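Local coordinates for protein aspartate aminotransferase (PDB 3MEB) that probably catalyses the reversible transfer of an amino group between L-aspartate and 2-oxoglutarate, using pyridoxal 5'-phosphate as cofactor, at residues T177-R180 against E186-F189. Sequence-based numbering, arbitrary orientation.
With EDO (1,2-ethanediol), chain J.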
# COMPACT_ATOMS: atom_id res chain seq x y z
N THR A 177 -21.31 23.06 6.11
CA THR A 177 -20.66 24.34 6.16
C THR A 177 -19.46 24.26 7.10
O THR A 177 -19.56 23.79 8.25
CB THR A 177 -21.60 25.43 6.67
OG1 THR A 177 -22.63 25.63 5.71
CG2 THR A 177 -20.85 26.72 6.89
N TYR A 178 -18.34 24.73 6.60
CA TYR A 178 -17.15 24.87 7.42
C TYR A 178 -16.79 26.36 7.54
O TYR A 178 -17.30 26.99 8.47
CB TYR A 178 -16.04 23.96 6.92
CG TYR A 178 -14.99 23.71 7.99
CD1 TYR A 178 -15.21 22.80 9.01
CD2 TYR A 178 -13.78 24.38 7.97
CE1 TYR A 178 -14.28 22.56 9.98
CE2 TYR A 178 -12.80 24.14 8.96
CZ TYR A 178 -13.08 23.21 9.95
OH TYR A 178 -12.18 22.94 10.95
N LEU A 179 -15.97 26.94 6.66
CA LEU A 179 -15.61 28.38 6.76
C LEU A 179 -16.72 29.27 6.25
O LEU A 179 -17.56 28.84 5.46
CB LEU A 179 -14.36 28.69 5.94
CG LEU A 179 -13.06 27.98 6.31
CD1 LEU A 179 -11.94 28.46 5.35
CD2 LEU A 179 -12.71 28.21 7.79
N ARG A 180 -16.68 30.54 6.65
CA ARG A 180 -17.70 31.54 6.28
C ARG A 180 -17.75 31.83 4.81
O ARG A 180 -16.72 31.88 4.16
CB ARG A 180 -17.43 32.89 6.95
CG ARG A 180 -17.27 32.83 8.42
CD ARG A 180 -17.71 34.08 9.09
NE ARG A 180 -17.16 35.29 8.50
CZ ARG A 180 -16.72 36.33 9.21
NH1 ARG A 180 -16.69 36.31 10.54
NH2 ARG A 180 -16.25 37.40 8.58
N GLU A 186 -12.94 31.94 9.70
CA GLU A 186 -13.72 31.60 10.88
C GLU A 186 -14.77 30.59 10.43
O GLU A 186 -15.30 30.71 9.33
CB GLU A 186 -14.37 32.86 11.46
CG GLU A 186 -15.32 32.55 12.62
CD GLU A 186 -16.13 33.74 13.10
OE1 GLU A 186 -16.33 34.70 12.31
OE2 GLU A 186 -16.57 33.72 14.27
N ILE A 187 -15.03 29.58 11.25
CA ILE A 187 -16.06 28.60 10.98
C ILE A 187 -17.45 29.21 11.23
O ILE A 187 -17.73 29.77 12.30
CB ILE A 187 -15.86 27.31 11.82
CG1 ILE A 187 -14.55 26.64 11.45
CG2 ILE A 187 -17.09 26.32 11.62
CD1 ILE A 187 -13.92 25.75 12.52
N ASP A 188 -18.33 29.07 10.25
CA ASP A 188 -19.70 29.56 10.34
C ASP A 188 -20.49 28.52 11.11
O ASP A 188 -21.35 27.81 10.56
CB ASP A 188 -20.24 29.77 8.93
CG ASP A 188 -21.66 30.28 8.90
OD1 ASP A 188 -22.22 30.66 9.98
OD2 ASP A 188 -22.23 30.30 7.79
N PHE A 189 -20.21 28.46 12.41
CA PHE A 189 -20.60 27.35 13.26
C PHE A 189 -22.10 27.15 13.40
O PHE A 189 -22.59 26.02 13.53
CB PHE A 189 -19.91 27.42 14.62
CG PHE A 189 -20.06 26.16 15.41
CD1 PHE A 189 -19.51 24.97 14.94
CD2 PHE A 189 -20.81 26.13 16.56
CE1 PHE A 189 -19.68 23.79 15.65
CE2 PHE A 189 -20.98 24.96 17.28
CZ PHE A 189 -20.42 23.80 16.83
C1 EDO J . -12.43 20.15 12.49
O1 EDO J . -12.16 20.22 11.08
C2 EDO J . -11.19 20.58 13.29
O2 EDO J . -11.48 20.94 14.63
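A single beta bridge between Leu179 and Ile187 closes the loop that joins strand 174-176 to helix 189-198, and illustrates how a beta-alpha connection can be pinned by few backbone bonds. The bonds follow the antiparallel pattern about a non-hydrogen-bonded pair: Asp188 N donates to Tyr178 O (2.9 Å), and Arg180 N to Glu186 O (3.0 Å). Tyr178 O is further crowded by Ile187, whose CA and CG2 each lie 3.2 Å from it, the former as a CA-H...O contact.

Side chains add an apolar layer on one flank. Tyr178 turns one ring face to Ile187, whose side chain crosses it at a slant; CG1 sits over that face, offset toward the rim and 4.1 Å from the centroid, in a CH-pi contact. The ring swings there because CG lies opposite the backbone N (chi1 -160°). Ile187 CD1 continues across to Tyr178 CZ (3.7 Å). The Tyr178 hydroxyl accepts from O1 of 1,2-ethanediol (2.7 Å), probably a crystallisation additive. Elsewhere, Thr177 CG2 rests against Asp188 CB (3.7 Å).

On the outer side, the Arg180 chain, bent at chi3 (-49°), forms a salt bridge from NH1 to Glu186 OE1, which meets the guanidinium at its edge, near its plane, with the carboxylate turned 54° from it; the modelled separation is so short that these details are doubtful. Arg180 NH2 has a second carboxylate partner in Asp182, within the intervening loop.

Asp188, the centre of an inverse gamma turn, occupies the N-cap of helix 189-198, so the bridge leads directly into that helix. Thr192 and Asp195 bond back to the Thr177 backbone, tying the helix to the residue that follows edge strand 174-176. Tyr178 meanwhile stacks on His212, next in sequence to cofactor-binding Asn213, while Phe189 packs against helix 221-234.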